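Local coordinates for membrane-associated protein VP24 (PDB 4OR8) that may act as a minor matrix protein of Marburg virus, interacting with nucleoprotein and playing a role in nucleocapsid assembly and virion budding, at residues L108-G113 against V213-I218; V114-Q119 against E138-E143; P190-I195 against Q201-R206. All coordinates share one frame; numbering follows the deposited sequence. Where two conformers were deposited one is given.

Helix 104-115 supplies the first two segments in chain order. Its residues 108-113 open interaction 1, and residues 114-119, running off its C-terminal end, open interaction 2, which closes a short loop at 138-143, the last turn of the next helix and the residue after it. Further on, 190-195 and 201-206 pair as a hairpin, interaction 3. The following strand then brings 213-218 back to helix 104-115 and closes interaction 1, the longest loop. Interactions 2 and 3 lie in series inside it, and none cross. Together they tie two consecutive helices to the mixed sheet, with Ile202 of the hairpin touching Val114 and Leu141 of interaction 2 and Val215 of interaction 1.

Interaction 1 of 3, residues L108-G113 against V213-I218; sequences LRILLG and VEVRRI
Helix 108-113 crosses strand 213-218 at 76°, with the two axes 9.0 Å apart at their closest and Leu111 and Val213 bringing their CA atoms nearest, at 7.2 Å. The CG2 branch of Ile110 stands anti to the backbone N and meets two valines: Val213 CG1 at 3.7 Å and, slightly farther off, Val215 CG2. The other branch, CG1, lies anti to the carbonyl carbon (chi1 -69°), and the fully extended second torsion carries Ile110 CD1 out toward the strand, to within 3.6 Å of Val215 CG2. Thus both ends of Ile110 converge on one methyl of Val215, while Ile110 and Val213 lie alongside, pointing in opposite senses.

Val213 divides its methyls between neighbouring helix residues, CG1 to Ile110 and CG2 to Leu111, whose side chain stands nearly perpendicular to it with CD1 4.0 Å away. Leu111 also packs on Ile204 of the adjoining strand and on Phe175 and Met178 of helix 161-178, joining the sheet to a second helix.

Between Val213 and Val215 the alternation of the strand turns Glu214 away from the helix, where its carboxylate forms a salt bridge with Arg216 and a hydrogen bond with Tyr22 of the second subunit. No hydrogen bond joins helix to strand: the contact is buried and purely apolar, held by the fit of branched side chains, while the salt-bridged Glu214 carboxylate lies on the far side of the strand.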
ATOM      1  N   LEU B 108       3.356   9.962  -9.786  1.00 18.05           N
ATOM      2  CA  LEU B 108       3.328  10.782  -8.586  1.00 15.33           C
ATOM      3  C   LEU B 108       3.351  12.247  -8.979  1.00 19.62           C
ATOM      4  O   LEU B 108       2.659  13.073  -8.384  1.00 21.02           O
ATOM      5  CB  LEU B 108       4.525  10.478  -7.684  1.00 12.80           C
ATOM      6  CG  LEU B 108       4.632  11.381  -6.452  1.00 14.65           C
ATOM      7  CD1 LEU B 108       3.490  11.114  -5.492  1.00 17.90           C
ATOM      8  CD2 LEU B 108       5.965  11.212  -5.754  1.00 17.84           C
ATOM      9  N   ARG B 109       4.159  12.557  -9.987  1.00 18.56           N
ATOM     10  CA  ARG B 109       4.287  13.920 -10.484  1.00 21.60           C
ATOM     11  C   ARG B 109       2.934  14.422 -10.963  1.00 17.91           C
ATOM     12  O   ARG B 109       2.536  15.545 -10.664  1.00 16.98           O
ATOM     13  CB  ARG B 109       5.305  13.966 -11.622  1.00 21.09           C
ATOM     14  CG  ARG B 109       5.697  15.358 -12.078  1.00 22.56           C
ATOM     15  CD  ARG B 109       6.636  15.272 -13.277  1.00 30.52           C
ATOM     16  NE  ARG B 109       6.854  16.565 -13.920  1.00 29.19           N
ATOM     17  CZ  ARG B 109       7.966  17.280 -13.804  1.00 31.31           C
ATOM     18  NH1 ARG B 109       8.977  16.830 -13.072  1.00 32.63           N
ATOM     19  NH2 ARG B 109       8.070  18.446 -14.426  1.00 35.53           N
ATOM     20  N   ILE B 110       2.230  13.569 -11.698  1.00 20.70           N
ATOM     21  CA  ILE B 110       0.889  13.868 -12.180  1.00 18.40           C
ATOM     22  C   ILE B 110      -0.065  14.090 -11.012  1.00 16.49           C
ATOM     23  O   ILE B 110      -0.874  15.018 -11.021  1.00 18.83           O
ATOM     24  CB  ILE B 110       0.360  12.724 -13.069  1.00 19.35           C
ATOM     25  CG1 ILE B 110       1.135  12.682 -14.388  1.00 21.37           C
ATOM     26  CG2 ILE B 110      -1.126  12.883 -13.337  1.00 18.94           C
ATOM     27  CD1 ILE B 110       0.690  11.581 -15.321  1.00 21.38           C
ATOM     28  N   LEU B 111       0.048  13.236 -10.003  1.00 19.35           N
ATOM     29  CA  LEU B 111      -0.809  13.306  -8.829  1.00 17.20           C
ATOM     30  C   LEU B 111      -0.586  14.628  -8.096  1.00 17.94           C
ATOM     31  O   LEU B 111      -1.536  15.268  -7.642  1.00 19.65           O
ATOM     32  CB  LEU B 111      -0.530  12.111  -7.915  1.00 20.07           C
ATOM     33  CG  LEU B 111      -1.573  11.712  -6.870  1.00 23.42           C
ATOM     34  CD1 LEU B 111      -1.392  10.251  -6.497  1.00 17.88           C
ATOM     35  CD2 LEU B 111      -1.459  12.586  -5.634  1.00 28.39           C
ATOM     36  N   LEU B 112       0.671  15.040  -7.999  1.00 16.63           N
ATOM     37  CA  LEU B 112       1.008  16.304  -7.356  0.58 16.62           C
ATOM     38  C   LEU B 112       0.436  17.490  -8.122  1.00 19.55           C
ATOM     39  O   LEU B 112      -0.010  18.469  -7.522  1.00 22.95           O
ATOM     40  CB  LEU B 112       2.522  16.448  -7.197  0.58 15.16           C
ATOM     41  CG  LEU B 112       3.102  15.787  -5.948  0.58 14.84           C
ATOM     42  CD1 LEU B 112       4.610  15.930  -5.909  0.58 20.61           C
ATOM     43  CD2 LEU B 112       2.483  16.402  -4.709  0.58 18.46           C
ATOM     44  N   GLY B 113       0.444  17.399  -9.448  1.00 20.58           N
ATOM     45  CA  GLY B 113      -0.114  18.447 -10.282  1.00 19.32           C
ATOM     46  C   GLY B 113      -1.587  18.655  -9.984  1.00 19.41           C
ATOM     47  O   GLY B 113      -2.074  19.784  -9.936  1.00 18.20           O
ATOM     48  N   VAL B 213      -3.090   5.929 -11.340  1.00 17.28           N
ATOM     49  CA  VAL B 213      -3.193   7.261 -11.922  1.00 16.68           C
ATOM     50  C   VAL B 213      -3.280   7.171 -13.439  1.00 24.39           C
ATOM     51  O   VAL B 213      -2.345   6.722 -14.100  1.00 25.74           O
ATOM     52  CB  VAL B 213      -2.000   8.146 -11.527  1.00 14.81           C
ATOM     53  CG1 VAL B 213      -2.082   9.488 -12.233  1.00 14.49           C
ATOM     54  CG2 VAL B 213      -1.956   8.332 -10.016  1.00 15.13           C
ATOM     55  N   GLU B 214      -4.410   7.609 -13.982  1.00 18.34           N
ATOM     56  CA  GLU B 214      -4.694   7.471 -15.405  1.00 27.54           C
ATOM     57  C   GLU B 214      -4.920   8.826 -16.072  1.00 25.29           C
ATOM     58  O   GLU B 214      -5.663   9.662 -15.560  1.00 28.80           O
ATOM     59  CB  GLU B 214      -5.927   6.587 -15.587  1.00 27.18           C
ATOM     60  CG  GLU B 214      -6.607   6.726 -16.929  1.00 38.70           C
ATOM     61  CD  GLU B 214      -7.937   6.000 -16.976  1.00 46.62           C
ATOM     62  OE1 GLU B 214      -8.336   5.416 -15.945  1.00 37.43           O
ATOM     63  OE2 GLU B 214      -8.583   6.014 -18.046  1.00 47.10           O
ATOM     64  N   VAL B 215      -4.278   9.041 -17.216  1.00 14.31           N
ATOM     65  CA  VAL B 215      -4.438  10.292 -17.954  1.00 21.71           C
ATOM     66  C   VAL B 215      -4.847  10.073 -19.411  1.00 18.85           C
ATOM     67  O   VAL B 215      -4.170   9.362 -20.155  1.00 20.47           O
ATOM     68  CB  VAL B 215      -3.145  11.132 -17.933  1.00 21.19           C
ATOM     69  CG1 VAL B 215      -3.336  12.421 -18.723  1.00 21.43           C
ATOM     70  CG2 VAL B 215      -2.729  11.433 -16.508  1.00 18.57           C
ATOM     71  N   ARG B 216      -5.955  10.686 -19.813  1.00 14.95           N
ATOM     72  CA  ARG B 216      -6.379  10.654 -21.209  1.00 16.25           C
ATOM     73  C   ARG B 216      -6.145  12.018 -21.843  1.00 22.51           C
ATOM     74  O   ARG B 216      -6.824  12.990 -21.517  1.00 24.91           O
ATOM     75  CB  ARG B 216      -7.850  10.257 -21.321  1.00 19.49           C
ATOM     76  CG  ARG B 216      -8.168   8.890 -20.733  1.00 30.66           C
ATOM     77  CD  ARG B 216      -9.661   8.615 -20.758  1.00 30.19           C
ATOM     78  NE  ARG B 216      -9.994   7.309 -20.196  1.00 30.49           N
ATOM     79  CZ  ARG B 216     -11.232   6.833 -20.101  1.00 46.48           C
ATOM     80  NH1 ARG B 216     -12.260   7.554 -20.533  1.00 42.80           N
ATOM     81  NH2 ARG B 216     -11.446   5.635 -19.575  1.00 49.12           N
ATOM     82  N   ARG B 217      -5.170  12.085 -22.743  1.00 29.36           N
ATOM     83  CA  ARG B 217      -4.773  13.353 -23.339  1.00 31.54           C
ATOM     84  C   ARG B 217      -4.833  13.315 -24.864  1.00 40.62           C
ATOM     85  O   ARG B 217      -5.248  12.320 -25.460  1.00 41.11           O
ATOM     86  CB  ARG B 217      -3.357  13.718 -22.894  1.00 30.83           C
ATOM     87  CG  ARG B 217      -2.298  12.729 -23.348  1.00 32.96           C
ATOM     88  CD  ARG B 217      -0.903  13.309 -23.196  1.00 42.91           C
ATOM     89  NE  ARG B 217      -0.509  13.463 -21.798  1.00 43.33           N
ATOM     90  CZ  ARG B 217       0.413  12.719 -21.197  1.00 41.34           C
ATOM     91  NH1 ARG B 217       1.045  11.768 -21.874  1.00 31.68           N
ATOM     92  NH2 ARG B 217       0.710  12.930 -19.920  1.00 38.37           N
ATOM     93  N   ILE B 218      -4.421  14.412 -25.486  1.00 41.36           N
ATOM     94  CA  ILE B 218      -4.298  14.471 -26.935  1.00 30.86           C
ATOM     95  C   ILE B 218      -2.849  14.720 -27.312  1.00 30.82           C
ATOM     96  O   ILE B 218      -2.272  15.746 -26.954  1.00 34.37           O
ATOM     97  CB  ILE B 218      -5.177  15.574 -27.543  1.00 31.67           C
ATOM     98  CG1 ILE B 218      -6.655  15.239 -27.349  1.00 36.75           C
ATOM     99  CG2 ILE B 218      -4.866  15.743 -29.020  1.00 31.30           C
ATOM    100  CD1 ILE B 218      -7.592  16.252 -27.957  1.00 41.54           C
TER

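Interaction 2 of 3, residues V114-Q119 against E138-E143; sequences VALKDQ and EWLLLE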
ATOM      1  N   VAL B 114      -2.296  17.552  -9.776  1.00 19.07           N
ATOM      2  CA  VAL B 114      -3.705  17.594  -9.413  1.00 18.60           C
ATOM      3  C   VAL B 114      -3.911  18.235  -8.039  1.00 19.42           C
ATOM      4  O   VAL B 114      -4.804  19.063  -7.860  1.00 22.78           O
ATOM      5  CB  VAL B 114      -4.320  16.176  -9.431  1.00 18.26           C
ATOM      6  CG1 VAL B 114      -5.724  16.181  -8.842  1.00 22.10           C
ATOM      7  CG2 VAL B 114      -4.337  15.633 -10.845  1.00 19.13           C
ATOM      8  N   ALA B 115      -3.070  17.851  -7.081  1.00 19.70           N
ATOM      9  CA  ALA B 115      -3.167  18.338  -5.705  1.00 17.65           C
ATOM     10  C   ALA B 115      -3.017  19.853  -5.635  1.00 28.56           C
ATOM     11  O   ALA B 115      -3.701  20.520  -4.860  1.00 30.76           O
ATOM     12  CB  ALA B 115      -2.122  17.672  -4.837  1.00 15.46           C
ATOM     13  N   LEU B 116      -2.121  20.397  -6.451  1.00 24.75           N
ATOM     14  CA  LEU B 116      -1.914  21.842  -6.493  1.00 21.73           C
ATOM     15  C   LEU B 116      -3.149  22.605  -6.968  1.00 28.11           C
ATOM     16  O   LEU B 116      -3.247  23.817  -6.766  1.00 34.52           O
ATOM     17  CB  LEU B 116      -0.718  22.198  -7.380  1.00 21.50           C
ATOM     18  CG  LEU B 116       0.661  22.351  -6.736  1.00 19.84           C
ATOM     19  CD1 LEU B 116       1.032  21.129  -5.919  1.00 19.56           C
ATOM     20  CD2 LEU B 116       1.703  22.606  -7.811  1.00 21.36           C
ATOM     21  N   LYS B 117      -4.085  21.908  -7.605  1.00 26.32           N
ATOM     22  CA  LYS B 117      -5.297  22.570  -8.081  1.00 30.76           C
ATOM     23  C   LYS B 117      -6.484  22.302  -7.161  1.00 30.15           C
ATOM     24  O   LYS B 117      -7.609  22.658  -7.496  1.00 33.31           O
ATOM     25  CB  LYS B 117      -5.640  22.178  -9.525  1.00 31.83           C
ATOM     26  CG  LYS B 117      -4.561  22.527 -10.546  1.00 43.93           C
ATOM     27  CD  LYS B 117      -4.242  24.018 -10.560  1.00 52.37           C
ATOM     28  CE  LYS B 117      -5.428  24.831 -11.062  1.00 66.72           C
ATOM     29  NZ  LYS B 117      -5.150  26.295 -11.039  1.00 65.61           N
ATOM     30  N   ASP B 118      -6.230  21.695  -6.001  1.00 33.13           N
ATOM     31  CA  ASP B 118      -7.289  21.421  -5.024  1.00 27.48           C
ATOM     32  C   ASP B 118      -7.987  22.713  -4.593  1.00 37.65           C
ATOM     33  O   ASP B 118      -7.332  23.701  -4.264  1.00 41.36           O
ATOM     34  CB  ASP B 118      -6.741  20.678  -3.795  1.00 33.45           C
ATOM     35  CG  ASP B 118      -7.846  20.031  -2.957  1.00 44.93           C
ATOM     36  OD1 ASP B 118      -8.618  19.219  -3.514  1.00 57.32           O
ATOM     37  OD2 ASP B 118      -7.951  20.332  -1.747  1.00 46.83           O
ATOM     38  N   GLN B 119      -9.317  22.697  -4.594  1.00 47.02           N
ATOM     39  CA  GLN B 119     -10.115  23.884  -4.281  1.00 46.61           C
ATOM     40  C   GLN B 119      -9.923  24.378  -2.848  1.00 36.43           C
ATOM     41  O   GLN B 119     -10.078  25.565  -2.560  1.00 32.45           O
ATOM     42  CB  GLN B 119     -11.605  23.625  -4.550  1.00 57.22           C
ATOM     43  CG  GLN B 119     -12.235  22.527  -3.687  1.00 64.71           C
ATOM     44  CD  GLN B 119     -11.868  21.118  -4.142  1.00 73.91           C
ATOM     45  OE1 GLN B 119     -11.600  20.882  -5.323  1.00 54.36           O
ATOM     46  NE2 GLN B 119     -11.853  20.177  -3.202  1.00 50.92           N
ATOM     47  N   GLU B 138       0.908  23.232 -13.975  1.00 20.30           N
ATOM     48  CA  GLU B 138       1.049  22.924 -15.394  1.00 20.70           C
ATOM     49  C   GLU B 138       2.390  22.262 -15.668  1.00 22.92           C
ATOM     50  O   GLU B 138       2.484  21.343 -16.480  1.00 26.69           O
ATOM     51  CB  GLU B 138       0.900  24.183 -16.250  1.00 19.43           C
ATOM     52  CG  GLU B 138      -0.532  24.665 -16.405  1.00 36.84           C
ATOM     53  CD  GLU B 138      -0.657  25.864 -17.334  1.00 59.52           C
ATOM     54  OE1 GLU B 138       0.380  26.474 -17.675  1.00 52.22           O
ATOM     55  OE2 GLU B 138      -1.797  26.195 -17.723  1.00 60.78           O
ATOM     56  N   TRP B 139       3.422  22.736 -14.980  1.00 17.26           N
ATOM     57  CA  TRP B 139       4.765  22.188 -15.120  1.00 21.88           C
ATOM     58  C   TRP B 139       4.826  20.728 -14.680  1.00 29.52           C
ATOM     59  O   TRP B 139       5.506  19.910 -15.302  1.00 32.30           O
ATOM     60  CB  TRP B 139       5.765  23.032 -14.326  1.00 23.00           C
ATOM     61  CG  TRP B 139       7.063  22.344 -14.062  1.00 24.96           C
ATOM     62  CD1 TRP B 139       7.959  21.904 -14.988  1.00 27.00           C
ATOM     63  CD2 TRP B 139       7.621  22.029 -12.782  1.00 20.39           C
ATOM     64  NE1 TRP B 139       9.039  21.326 -14.365  1.00 28.13           N
ATOM     65  CE2 TRP B 139       8.855  21.390 -13.009  1.00 22.87           C
ATOM     66  CE3 TRP B 139       7.195  22.221 -11.464  1.00 22.01           C
ATOM     67  CZ2 TRP B 139       9.667  20.942 -11.972  1.00 25.73           C
ATOM     68  CZ3 TRP B 139       8.006  21.779 -10.432  1.00 22.56           C
ATOM     69  CH2 TRP B 139       9.227  21.145 -10.693  1.00 28.71           C
ATOM     70  N   LEU B 140       4.109  20.400 -13.611  1.00 20.43           N
ATOM     71  CA  LEU B 140       4.106  19.034 -13.103  1.00 20.30           C
ATOM     72  C   LEU B 140       3.293  18.093 -13.989  1.00 26.21           C
ATOM     73  O   LEU B 140       3.650  16.928 -14.157  1.00 29.90           O
ATOM     74  CB  LEU B 140       3.586  18.999 -11.666  1.00 22.17           C
ATOM     75  CG  LEU B 140       4.489  19.662 -10.624  1.00 22.08           C
ATOM     76  CD1 LEU B 140       3.733  19.900  -9.332  1.00 20.20           C
ATOM     77  CD2 LEU B 140       5.718  18.805 -10.377  1.00 26.46           C
ATOM     78  N   LEU B 141       2.209  18.601 -14.562  1.00 19.38           N
ATOM     79  CA  LEU B 141       1.319  17.770 -15.366  1.00 21.02           C
ATOM     80  C   LEU B 141       1.813  17.560 -16.795  1.00 32.18           C
ATOM     81  O   LEU B 141       1.651  16.478 -17.358  1.00 35.63           O
ATOM     82  CB  LEU B 141      -0.093  18.364 -15.396  1.00 27.25           C
ATOM     83  CG  LEU B 141      -0.886  18.343 -14.088  1.00 24.16           C
ATOM     84  CD1 LEU B 141      -2.171  19.135 -14.230  1.00 36.92           C
ATOM     85  CD2 LEU B 141      -1.184  16.916 -13.675  1.00 23.79           C
ATOM     86  N   LEU B 142       2.414  18.591 -17.380  1.00 28.54           N
ATOM     87  CA  LEU B 142       2.764  18.555 -18.798  1.00 33.37           C
ATOM     88  C   LEU B 142       4.243  18.281 -19.079  1.00 37.43           C
ATOM     89  O   LEU B 142       4.601  17.876 -20.183  1.00 41.45           O
ATOM     90  CB  LEU B 142       2.342  19.859 -19.479  1.00 38.27           C
ATOM     91  CG  LEU B 142       0.855  20.206 -19.416  1.00 36.39           C
ATOM     92  CD1 LEU B 142       0.599  21.547 -20.080  1.00 33.21           C
ATOM     93  CD2 LEU B 142       0.025  19.115 -20.069  1.00 35.07           C
ATOM     94  N   GLU B 143       5.099  18.499 -18.087  1.00 41.07           N
ATOM     95  CA  GLU B 143       6.535  18.349 -18.296  1.00 39.40           C
ATOM     96  C   GLU B 143       7.144  17.262 -17.421  1.00 40.98           C
ATOM     97  O   GLU B 143       6.504  16.755 -16.497  1.00 35.19           O
ATOM     98  CB  GLU B 143       7.251  19.676 -18.040  1.00 44.06           C
ATOM     99  CG  GLU B 143       6.623  20.865 -18.746  1.00 49.62           C
ATOM    100  CD  GLU B 143       7.259  22.180 -18.344  1.00 69.22           C
ATOM    101  OE1 GLU B 143       8.503  22.287 -18.414  1.00 67.06           O
ATOM    102  OE2 GLU B 143       6.514  23.104 -17.952  1.00 78.11           O
TER
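Leu116 and Leu140 meet where two consecutive helices of the VP24 fold, 104-115 and 127-142, come together at their C-terminal ends. Small and apolar, the contact joins one helix end, with the turn that follows, to the last turn of the next. Leu116 belongs to a type I turn, Ala115 to Asp118, and sends its CD2 to Leu140 CD1, 3.7 Å away, the one chain lying across the other.

Leu140 has CG anti to its own carbonyl carbon (chi1 -68°) and CD1 extended away from CA (chi2 165°), which takes that methyl across to Leu116. Its second methyl, CD2, goes to the neighbouring indole, 3.7 Å above the ring plane of Trp139 and displaced toward the rim. The carboxylate carbon of Glu143 lies in plane at the edge of the same ring, and Arg109 makes a cation-pi contact with it.

Leu141 shares the conformation of Leu140 but uses the other branch, CD2. The CB of Val114 points away from the helix facing it, and the side chains meet only loosely, Val114 CG2 4.4 Å from Leu141 CD2. Ile202 from the sheet touches both residues. Val114 comes nearest with a backbone atom: N, 4.1 Å from Leu141 CD2.

Interaction 3 of 3, residues P190-I195 against Q201-R206; sequences PSSIEI and QIIITR
The side chains of Glu194 and Gln201 run alongside each other in the same direction, their carboxylate and amide planes turned 76° apart, with Glu194 OE1 and Gln201 NE2 4.0 Å from each other. Both chains are extended beyond CG. Ile203 flanks Glu194, its CG1 3.6 Å from Glu194 CG and a little farther from the carboxylate carbon. The third flat group, the guanidinium of Arg206, leads away from the pair of strands to a salt bridge with Glu240 and a hydrogen bond to the carbonyl of Leu181.

These side chains rise from an antiparallel beta hairpin, the N-to-C directions of its strands 173° apart. Ile193 with Ile204 and Ile195 with Ile202 are the hydrogen-bonded pairs. The straightest bond, 177° at the hydrogen, runs from Ile204 N to Ile193 O over 2.9 Å. At the open end Arg206 N donates to Ser191 O at 3.1 Å, approaching nearly along the C=O axis.

Ser192 with Thr205 and Glu194 with Ile203 are the non-hydrogen-bonded pairs. Each of the two hydroxyls is anti to its own carbonyl carbon, and this brings Ser192 OG and Thr205 OG1 together in a hydrogen bond of 2.6 Å. On the face of Ile193, Ile195, Ile202 and Ile204, Ile195 CG2 lies 3.8 Å from Ile202 CB.

The two faces thus differ in character. Ile202 and Ile204 pack inside the fold on Val114 and Leu111 of helix 104-115, whereas the face with Ser192, Glu194, Ile203 and Thr205 meets the second subunit, whose Ser19 is the strongest polar partner of Glu194 and whose own strand pairs antiparallel with Ser192 to Glu194, continuing the sheet across the interface.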
ATOM      1  N   PRO B 190     -17.476   5.582  -3.640  1.00 25.55           N
ATOM      2  CA  PRO B 190     -16.563   6.415  -4.429  1.00 27.56           C
ATOM      3  C   PRO B 190     -15.151   5.851  -4.423  1.00 14.82           C
ATOM      4  O   PRO B 190     -14.450   5.940  -3.419  1.00 13.89           O
ATOM      5  CB  PRO B 190     -16.592   7.755  -3.691  1.00 29.42           C
ATOM      6  CG  PRO B 190     -17.911   7.772  -3.014  1.00 22.54           C
ATOM      7  CD  PRO B 190     -18.160   6.361  -2.595  1.00 22.02           C
ATOM      8  N   SER B 191     -14.748   5.270  -5.545  1.00 15.51           N
ATOM      9  CA  SER B 191     -13.451   4.625  -5.641  1.00 17.47           C
ATOM     10  C   SER B 191     -12.476   5.443  -6.476  1.00 14.45           C
ATOM     11  O   SER B 191     -11.319   5.061  -6.633  1.00 16.92           O
ATOM     12  CB  SER B 191     -13.600   3.224  -6.232  1.00 21.44           C
ATOM     13  OG  SER B 191     -14.208   3.279  -7.509  1.00 22.44           O
ATOM     14  N   SER B 192     -12.942   6.570  -7.004  1.00 15.51           N
ATOM     15  CA  SER B 192     -12.123   7.370  -7.905  1.00 11.79           C
ATOM     16  C   SER B 192     -12.313   8.865  -7.723  1.00 16.02           C
ATOM     17  O   SER B 192     -13.311   9.319  -7.161  1.00 16.61           O
ATOM     18  CB  SER B 192     -12.414   7.006  -9.363  1.00 14.98           C
ATOM     19  OG  SER B 192     -12.048   5.668  -9.647  1.00 19.75           O
ATOM     20  N   ILE B 193     -11.333   9.621  -8.207  1.00 12.83           N
ATOM     21  CA  ILE B 193     -11.436  11.067  -8.305  1.00 16.21           C
ATOM     22  C   ILE B 193     -11.101  11.483  -9.729  1.00 15.27           C
ATOM     23  O   ILE B 193     -10.009  11.203 -10.220  1.00 17.64           O
ATOM     24  CB  ILE B 193     -10.462  11.770  -7.354  1.00 17.10           C
ATOM     25  CG1 ILE B 193     -10.739  11.369  -5.909  1.00 17.29           C
ATOM     26  CG2 ILE B 193     -10.573  13.277  -7.506  1.00 18.35           C
ATOM     27  CD1 ILE B 193      -9.693  11.863  -4.944  1.00 26.41           C
ATOM     28  N   GLU B 194     -12.042  12.142 -10.394  1.00 23.98           N
ATOM     29  CA  GLU B 194     -11.819  12.591 -11.763  1.00 18.26           C
ATOM     30  C   GLU B 194     -11.666  14.098 -11.821  1.00 22.16           C
ATOM     31  O   GLU B 194     -12.240  14.823 -11.015  1.00 25.02           O
ATOM     32  CB  GLU B 194     -12.966  12.156 -12.669  1.00 18.63           C
ATOM     33  CG  GLU B 194     -13.267  10.676 -12.606  1.00 26.53           C
ATOM     34  CD  GLU B 194     -14.249  10.245 -13.668  1.00 29.27           C
ATOM     35  OE1 GLU B 194     -14.537  11.058 -14.572  1.00 44.62           O
ATOM     36  OE2 GLU B 194     -14.732   9.095 -13.598  1.00 40.87           O
ATOM     37  N   ILE B 195     -10.886  14.564 -12.788  1.00 28.55           N
ATOM     38  CA  ILE B 195     -10.663  15.987 -12.967  1.00 23.58           C
ATOM     39  C   ILE B 195     -10.204  16.265 -14.397  1.00 25.78           C
ATOM     40  O   ILE B 195      -9.595  15.407 -15.037  1.00 30.45           O
ATOM     41  CB  ILE B 195      -9.623  16.513 -11.946  1.00 27.01           C
ATOM     42  CG1 ILE B 195      -9.591  18.041 -11.930  1.00 34.16           C
ATOM     43  CG2 ILE B 195      -8.246  15.938 -12.230  1.00 23.54           C
ATOM     44  CD1 ILE B 195      -8.735  18.617 -10.831  1.00 37.01           C
ATOM     45  N   GLN B 201      -8.027  14.680 -19.414  1.00 25.69           N
ATOM     46  CA  GLN B 201      -8.823  14.060 -18.365  1.00 27.66           C
ATOM     47  C   GLN B 201      -7.969  13.167 -17.471  1.00 26.79           C
ATOM     48  O   GLN B 201      -7.370  12.200 -17.935  1.00 28.77           O
ATOM     49  CB  GLN B 201      -9.961  13.243 -18.973  1.00 23.54           C
ATOM     50  CG  GLN B 201     -11.049  12.887 -17.978  1.00 39.20           C
ATOM     51  CD  GLN B 201     -12.044  11.887 -18.530  1.00 53.75           C
ATOM     52  OE1 GLN B 201     -11.665  10.907 -19.175  1.00 50.54           O
ATOM     53  NE2 GLN B 201     -13.326  12.130 -18.281  1.00 57.39           N
ATOM     54  N   ILE B 202      -7.925  13.492 -16.184  1.00 26.33           N
ATOM     55  CA  ILE B 202      -7.134  12.724 -15.230  1.00 23.89           C
ATOM     56  C   ILE B 202      -8.031  11.979 -14.245  1.00 20.18           C
ATOM     57  O   ILE B 202      -8.938  12.564 -13.657  1.00 20.48           O
ATOM     58  CB  ILE B 202      -6.166  13.634 -14.455  1.00 22.04           C
ATOM     59  CG1 ILE B 202      -5.283  14.415 -15.428  1.00 23.88           C
ATOM     60  CG2 ILE B 202      -5.318  12.819 -13.490  1.00 16.41           C
ATOM     61  CD1 ILE B 202      -4.328  15.370 -14.750  1.00 30.79           C
ATOM     62  N   ILE B 203      -7.773  10.685 -14.075  1.00 20.88           N
ATOM     63  CA  ILE B 203      -8.556   9.854 -13.166  1.00 16.13           C
ATOM     64  C   ILE B 203      -7.679   9.072 -12.190  1.00 16.75           C
ATOM     65  O   ILE B 203      -6.818   8.294 -12.598  1.00 16.99           O
ATOM     66  CB  ILE B 203      -9.451   8.867 -13.935  1.00 17.87           C
ATOM     67  CG1 ILE B 203     -10.565   9.619 -14.666  1.00 28.44           C
ATOM     68  CG2 ILE B 203     -10.050   7.846 -12.985  1.00 17.55           C
ATOM     69  CD1 ILE B 203     -10.496   9.523 -16.171  1.00 36.72           C
ATOM     70  N   ILE B 204      -7.912   9.281 -10.899  1.00 14.51           N
ATOM     71  CA  ILE B 204      -7.175   8.573  -9.857  1.00 14.16           C
ATOM     72  C   ILE B 204      -8.074   7.575  -9.135  1.00 13.95           C
ATOM     73  O   ILE B 204      -9.065   7.955  -8.518  1.00 20.92           O
ATOM     74  CB  ILE B 204      -6.592   9.552  -8.829  1.00 17.36           C
ATOM     75  CG1 ILE B 204      -5.685  10.565  -9.527  1.00 16.46           C
ATOM     76  CG2 ILE B 204      -5.837   8.802  -7.739  1.00 12.72           C
ATOM     77  CD1 ILE B 204      -5.280  11.722  -8.647  1.00 28.79           C
ATOM     78  N   THR B 205      -7.717   6.300  -9.208  1.00  9.17           N
ATOM     79  CA  THR B 205      -8.527   5.242  -8.618  1.00 10.50           C
ATOM     80  C   THR B 205      -7.741   4.456  -7.570  1.00 18.93           C
ATOM     81  O   THR B 205      -6.589   4.078  -7.796  1.00 16.64           O
ATOM     82  CB  THR B 205      -9.028   4.271  -9.699  1.00 11.38           C
ATOM     83  OG1 THR B 205      -9.763   4.998 -10.690  1.00 20.45           O
ATOM     84  CG2 THR B 205      -9.918   3.202  -9.095  1.00 13.13           C
ATOM     85  N   ARG B 206      -8.361   4.213  -6.421  1.00 15.30           N
ATOM     86  CA  ARG B 206      -7.709   3.421  -5.388  1.00 16.14           C
ATOM     87  C   ARG B 206      -7.892   1.924  -5.625  1.00 24.01           C
ATOM     88  O   ARG B 206      -9.016   1.428  -5.728  1.00 24.06           O
ATOM     89  CB  ARG B 206      -8.216   3.796  -3.996  1.00 15.12           C
ATOM     90  CG  ARG B 206      -7.509   3.041  -2.890  1.00 14.31           C
ATOM     91  CD  ARG B 206      -7.928   3.523  -1.516  1.00 16.26           C
ATOM     92  NE  ARG B 206      -7.043   2.984  -0.486  1.00 20.29           N
ATOM     93  CZ  ARG B 206      -7.064   3.352   0.790  1.00 19.21           C
ATOM     94  NH1 ARG B 206      -7.930   4.267   1.206  1.00 19.31           N
ATOM     95  NH2 ARG B 206      -6.215   2.807   1.649  1.00 21.26           N
TER